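PDB 5UL3: 4'-phospho-dehydrooxetanocin synthase from Bacillus megaterium, which uses cobalamin, a [4Fe-4S] cluster and S-adenosylmethionine radical chemistry to contract the sugar ring of dAMP oxidatively to an oxetane aldehyde during oxetanocin A biosynthesis. Local coordinates for residues R311-R323 / Q441-E453. Numbering follows the deposited sequence. Where two conformers were deposited one is given.
Sequences RGCDYSRCTFCPR and QQLKRYGKGTTSE. With SF4 (iron/sulfur cluster), chain B.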
loop_
_atom_site.group_PDB
_atom_site.type_symbol
_atom_site.label_atom_id
_atom_site.label_comp_id
_atom_site.label_asym_id
_atom_site.label_seq_id
_atom_site.Cartn_x
_atom_site.Cartn_y
_atom_site.Cartn_z
ATOM N N ARG A 311 -11.590 -2.673 2.853
ATOM C CA ARG A 311 -10.907 -3.741 2.143
ATOM C C ARG A 311 -11.681 -4.067 0.877
ATOM O O ARG A 311 -12.912 -4.027 0.876
ATOM C CB ARG A 311 -10.784 -4.992 3.004
ATOM C CG ARG A 311 -9.851 -4.764 4.206
ATOM C CD ARG A 311 -9.613 -6.047 4.969
ATOM N NE ARG A 311 -8.529 -5.882 5.958
ATOM C CZ ARG A 311 -8.225 -6.809 6.872
ATOM N NH1 ARG A 311 -8.913 -7.947 6.918
ATOM N NH2 ARG A 311 -7.246 -6.590 7.748
ATOM N N GLY A 312 -10.938 -4.391 -0.178
ATOM C CA GLY A 312 -11.508 -4.796 -1.450
ATOM C C GLY A 312 -11.813 -3.637 -2.380
ATOM O O GLY A 312 -11.607 -2.454 -2.081
ATOM N N CYS A 313 -12.334 -4.009 -3.550
ATOM C CA CYS A 313 -12.709 -3.069 -4.593
ATOM C C CYS A 313 -14.063 -3.516 -5.123
ATOM O O CYS A 313 -14.192 -4.656 -5.563
ATOM C CB CYS A 313 -11.685 -3.063 -5.722
ATOM S SG CYS A 313 -12.128 -1.905 -7.075
ATOM N N ASP A 314 -15.059 -2.636 -5.066
ATOM C CA ASP A 314 -16.376 -3.026 -5.559
ATOM C C ASP A 314 -16.420 -3.075 -7.079
ATOM O O ASP A 314 -17.304 -3.737 -7.636
ATOM C CB ASP A 314 -17.457 -2.087 -5.019
ATOM C CG ASP A 314 -17.102 -0.627 -5.172
ATOM O OD1 ASP A 314 -16.835 -0.177 -6.304
ATOM O OD2 ASP A 314 -17.118 0.081 -4.145
ATOM N N TYR A 315 -15.473 -2.415 -7.756
ATOM C CA TYR A 315 -15.415 -2.465 -9.219
ATOM C C TYR A 315 -14.775 -3.765 -9.696
ATOM O O TYR A 315 -15.426 -4.586 -10.351
ATOM C CB TYR A 315 -14.651 -1.255 -9.759
ATOM C CG TYR A 315 -14.617 -1.185 -11.262
ATOM C CD1 TYR A 315 -15.794 -1.019 -11.997
ATOM C CD2 TYR A 315 -13.411 -1.253 -11.953
ATOM C CE1 TYR A 315 -15.760 -0.935 -13.394
ATOM C CE2 TYR A 315 -13.382 -1.171 -13.365
ATOM C CZ TYR A 315 -14.557 -1.019 -14.058
ATOM O OH TYR A 315 -14.493 -0.946 -15.446
ATOM N N SER A 316 -13.481 -3.945 -9.402
ATOM C CA SER A 316 -12.775 -5.219 -9.546
ATOM C C SER A 316 -12.700 -5.706 -10.993
ATOM O O SER A 316 -12.454 -6.888 -11.234
ATOM C CB SER A 316 -13.406 -6.302 -8.655
ATOM O OG SER A 316 -12.951 -6.227 -7.312
ATOM N N ARG A 317 -12.860 -4.815 -11.974
ATOM C CA ARG A 317 -12.924 -5.213 -13.373
ATOM C C ARG A 317 -11.726 -4.804 -14.207
ATOM O O ARG A 317 -11.683 -5.144 -15.400
ATOM C CB ARG A 317 -14.183 -4.642 -14.015
ATOM C CG ARG A 317 -15.423 -5.324 -13.540
ATOM C CD ARG A 317 -16.605 -4.609 -14.149
ATOM N NE ARG A 317 -17.878 -5.287 -13.956
ATOM C CZ ARG A 317 -18.592 -5.260 -12.833
ATOM N NH1 ARG A 317 -18.150 -4.636 -11.738
ATOM N NH2 ARG A 317 -19.755 -5.882 -12.801
ATOM N N CYS A 318 -10.777 -4.061 -13.646
ATOM C CA CYS A 318 -9.600 -3.674 -14.419
ATOM C C CYS A 318 -8.808 -4.921 -14.792
ATOM O O CYS A 318 -8.559 -5.786 -13.951
ATOM C CB CYS A 318 -8.741 -2.688 -13.620
ATOM S SG CYS A 318 -9.706 -1.248 -13.120
ATOM N N THR A 319 -8.445 -5.039 -16.072
ATOM C CA THR A 319 -7.981 -6.332 -16.552
ATOM C C THR A 319 -6.579 -6.670 -16.086
ATOM O O THR A 319 -6.190 -7.841 -16.156
ATOM C CB THR A 319 -8.035 -6.382 -18.075
ATOM O OG1 THR A 319 -7.168 -5.367 -18.604
ATOM C CG2 THR A 319 -9.474 -6.134 -18.527
ATOM N N PHE A 320 -5.806 -5.674 -15.647
ATOM C CA PHE A 320 -4.452 -5.863 -15.152
ATOM C C PHE A 320 -4.390 -6.045 -13.634
ATOM O O PHE A 320 -3.299 -6.227 -13.088
ATOM C CB PHE A 320 -3.590 -4.652 -15.547
ATOM C CG PHE A 320 -4.151 -3.347 -15.046
ATOM C CD1 PHE A 320 -3.875 -2.900 -13.755
ATOM C CD2 PHE A 320 -5.009 -2.590 -15.845
ATOM C CE1 PHE A 320 -4.415 -1.722 -13.271
ATOM C CE2 PHE A 320 -5.556 -1.417 -15.375
ATOM C CZ PHE A 320 -5.262 -0.973 -14.077
ATOM N N CYS A 321 -5.517 -5.986 -12.942
ATOM C CA CYS A 321 -5.538 -5.988 -11.481
ATOM C C CYS A 321 -6.128 -7.304 -10.976
ATOM O O CYS A 321 -7.353 -7.484 -11.006
ATOM C CB CYS A 321 -6.368 -4.792 -10.992
ATOM S SG CYS A 321 -6.388 -4.513 -9.176
ATOM N N PRO A 322 -5.318 -8.266 -10.524
ATOM C CA PRO A 322 -5.901 -9.548 -10.084
ATOM C C PRO A 322 -6.693 -9.356 -8.799
ATOM O O PRO A 322 -6.275 -8.616 -7.906
ATOM C CB PRO A 322 -4.678 -10.445 -9.861
ATOM C CG PRO A 322 -3.569 -9.482 -9.500
ATOM C CD PRO A 322 -3.866 -8.198 -10.288
ATOM N N ARG A 323 -7.861 -10.008 -8.717
ATOM C CA ARG A 323 -8.740 -9.824 -7.572
ATOM C C ARG A 323 -8.760 -11.013 -6.610
ATOM O O ARG A 323 -9.466 -10.958 -5.602
ATOM C CB ARG A 323 -10.166 -9.497 -8.053
ATOM C CG ARG A 323 -10.229 -8.263 -8.994
ATOM C CD ARG A 323 -9.478 -7.036 -8.395
ATOM N NE ARG A 323 -9.950 -6.707 -7.044
ATOM C CZ ARG A 323 -9.224 -6.016 -6.160
ATOM N NH1 ARG A 323 -9.712 -5.760 -4.942
ATOM N NH2 ARG A 323 -7.995 -5.607 -6.489
ATOM N N GLN A 441 -9.599 3.147 -26.739
ATOM C CA GLN A 441 -9.387 1.725 -27.011
ATOM C C GLN A 441 -8.561 1.071 -25.908
ATOM O O GLN A 441 -8.902 -0.010 -25.417
ATOM C CB GLN A 441 -8.684 1.538 -28.356
ATOM C CG GLN A 441 -9.535 1.859 -29.559
ATOM C CD GLN A 441 -8.754 1.739 -30.858
ATOM O OE1 GLN A 441 -7.560 1.429 -30.860
ATOM N NE2 GLN A 441 -9.433 1.988 -31.975
ATOM N N GLN A 442 -7.460 1.714 -25.508
ATOM C CA GLN A 442 -6.606 1.125 -24.477
ATOM C C GLN A 442 -7.318 1.069 -23.137
ATOM O O GLN A 442 -7.208 0.069 -22.417
ATOM C CB GLN A 442 -5.293 1.906 -24.363
ATOM C CG GLN A 442 -4.231 1.239 -23.476
ATOM C CD GLN A 442 -2.976 2.089 -23.382
ATOM O OE1 GLN A 442 -3.066 3.297 -23.208
ATOM N NE2 GLN A 442 -1.814 1.473 -23.544
ATOM N N LEU A 443 -8.089 2.109 -22.799
ATOM C CA LEU A 443 -8.886 2.064 -21.576
ATOM C C LEU A 443 -9.813 0.854 -21.567
ATOM O O LEU A 443 -10.028 0.224 -20.524
ATOM C CB LEU A 443 -9.691 3.354 -21.423
ATOM C CG LEU A 443 -8.852 4.544 -20.936
ATOM C CD1 LEU A 443 -9.618 5.838 -21.148
ATOM C CD2 LEU A 443 -8.488 4.370 -19.445
ATOM N N LYS A 444 -10.371 0.505 -22.728
ATOM C CA LYS A 444 -11.240 -0.659 -22.779
ATOM C C LYS A 444 -10.443 -1.957 -22.624
ATOM O O LYS A 444 -10.906 -2.890 -21.950
ATOM C CB LYS A 444 -12.045 -0.639 -24.088
ATOM C CG LYS A 444 -13.165 -1.651 -24.130
ATOM C CD LYS A 444 -13.950 -1.499 -25.426
ATOM C CE LYS A 444 -14.416 -2.843 -25.964
ATOM N NZ LYS A 444 -14.789 -2.735 -27.404
ATOM N N ARG A 445 -9.264 -2.052 -23.257
ATOM C CA ARG A 445 -8.407 -3.219 -23.050
ATOM C C ARG A 445 -8.005 -3.340 -21.586
ATOM O O ARG A 445 -7.813 -4.451 -21.082
ATOM C CB ARG A 445 -7.132 -3.131 -23.887
ATOM C CG ARG A 445 -7.299 -3.311 -25.393
ATOM C CD ARG A 445 -5.963 -3.705 -26.002
ATOM N NE ARG A 445 -4.913 -2.680 -25.888
ATOM C CZ ARG A 445 -4.872 -1.557 -26.599
ATOM N NH1 ARG A 445 -5.829 -1.271 -27.487
ATOM N NH2 ARG A 445 -3.867 -0.713 -26.430
ATOM N N TYR A 446 -7.874 -2.206 -20.901
ATOM C CA TYR A 446 -7.557 -2.164 -19.475
ATOM C C TYR A 446 -8.775 -2.416 -18.590
ATOM O O TYR A 446 -8.626 -2.517 -17.365
ATOM C CB TYR A 446 -6.927 -0.803 -19.134
ATOM C CG TYR A 446 -5.512 -0.604 -19.642
ATOM C CD1 TYR A 446 -4.825 -1.617 -20.311
ATOM C CD2 TYR A 446 -4.847 0.599 -19.422
ATOM C CE1 TYR A 446 -3.529 -1.426 -20.758
ATOM C CE2 TYR A 446 -3.564 0.807 -19.879
ATOM C CZ TYR A 446 -2.896 -0.207 -20.529
ATOM O OH TYR A 446 -1.608 0.008 -20.950
ATOM N N GLY A 447 -9.967 -2.543 -19.174
ATOM C CA GLY A 447 -11.173 -2.747 -18.395
ATOM C C GLY A 447 -11.501 -1.620 -17.441
ATOM O O GLY A 447 -12.187 -1.854 -16.437
ATOM N N LYS A 448 -11.058 -0.395 -17.747
ATOM C CA LYS A 448 -11.208 0.726 -16.820
ATOM C C LYS A 448 -12.617 1.298 -16.804
ATOM O O LYS A 448 -13.013 1.909 -15.802
ATOM C CB LYS A 448 -10.212 1.848 -17.160
ATOM C CG LYS A 448 -8.736 1.508 -16.976
ATOM C CD LYS A 448 -8.395 1.154 -15.524
ATOM C CE LYS A 448 -8.782 2.255 -14.554
ATOM N NZ LYS A 448 -8.182 2.007 -13.205
ATOM N N GLY A 449 -13.386 1.122 -17.880
ATOM C CA GLY A 449 -14.749 1.618 -17.916
ATOM C C GLY A 449 -14.884 3.110 -18.138
ATOM O O GLY A 449 -16.012 3.621 -18.153
ATOM N N THR A 450 -13.783 3.819 -18.334
ATOM C CA THR A 450 -13.748 5.267 -18.443
ATOM C C THR A 450 -13.419 5.702 -19.864
ATOM O O THR A 450 -12.973 4.914 -20.712
ATOM C CB THR A 450 -12.703 5.838 -17.467
ATOM O OG1 THR A 450 -11.455 5.180 -17.707
ATOM C CG2 THR A 450 -13.119 5.618 -16.025
ATOM N N THR A 451 -13.614 6.993 -20.123
ATOM C CA THR A 451 -13.148 7.596 -21.365
ATOM C C THR A 451 -12.020 8.577 -21.079
ATOM O O THR A 451 -11.825 9.029 -19.947
ATOM C CB THR A 451 -14.269 8.341 -22.110
ATOM O OG1 THR A 451 -14.677 9.474 -21.339
ATOM C CG2 THR A 451 -15.470 7.433 -22.343
ATOM N N SER A 452 -11.293 8.907 -22.146
ATOM C CA SER A 452 -10.247 9.921 -22.074
ATOM C C SER A 452 -10.788 11.239 -21.526
ATOM O O SER A 452 -10.234 11.807 -20.578
ATOM C CB SER A 452 -9.641 10.120 -23.466
ATOM O OG SER A 452 -8.495 10.936 -23.382
ATOM N N GLU A 453 -11.885 11.744 -22.105
ATOM C CA GLU A 453 -12.401 13.030 -21.642
ATOM C C GLU A 453 -12.870 12.957 -20.189
ATOM O O GLU A 453 -12.717 13.925 -19.433
ATOM C CB GLU A 453 -13.532 13.518 -22.549
ATOM C CG GLU A 453 -13.840 15.006 -22.380
ATOM C CD GLU A 453 -12.743 15.912 -22.949
ATOM O OE1 GLU A 453 -11.997 15.462 -23.845
ATOM O OE2 GLU A 453 -12.628 17.078 -22.499
HETATM FE FE1 SF4 B . -9.251 -1.377 -10.926
HETATM FE FE2 SF4 B . -8.186 -0.003 -8.840
HETATM FE FE3 SF4 B . -7.791 -2.751 -9.122
HETATM FE FE4 SF4 B . -10.252 -1.800 -8.408
HETATM S S1 SF4 B . -8.305 -1.634 -7.183
HETATM S S2 SF4 B . -9.826 -3.410 -9.991
HETATM S S3 SF4 B . -10.332 0.129 -9.659
HETATM S S4 SF4 B . -7.040 -1.066 -10.511
#
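Thr319 and Tyr315 bind three successive carbonyls, of Arg445, Tyr446 and Gly447, where the chain leaves the helix. Thr319 OG1 donates to Arg445 O at 2.7 Å, in the carbonyl plane and on a lone pair; a chi1 of 61°, which sets OG1 between the backbone N and carbonyl carbon, aims it there. Thr319 N reaches Tyr446 O at 2.8 Å, nearly straight at N-H...O 163° but from above the carbonyl plane. The Tyr315 hydroxyl donates a hydrogen bond to Gly447 O, again from above the carbonyl plane; this oxygen lies near the plane of the ring at its edge, 2.7 Å from OH. Gly447, with positive phi, closes the helix in a Schellman motif and comes close against Cys318, CA to CA 4.4 Å.

Phe320 turns its edge to the face of Tyr446 in a T-shaped pair, planes at 78°, while Tyr446 OH is held by Ile474 O. In the conformer described, Lys448, bent at chi2 and chi3, crosses Phe320 at about a right angle and brings CD to the ring edge, 3.8 Å from CE2. Its NZ, whose strongest polar partner is Gly434, lies 3.6 Å from Cys318 SG. Cys313, Cys318 and Cys321 each bind one iron, forming the CX4CX2C cluster loop of this enzyme's partial TIM barrel.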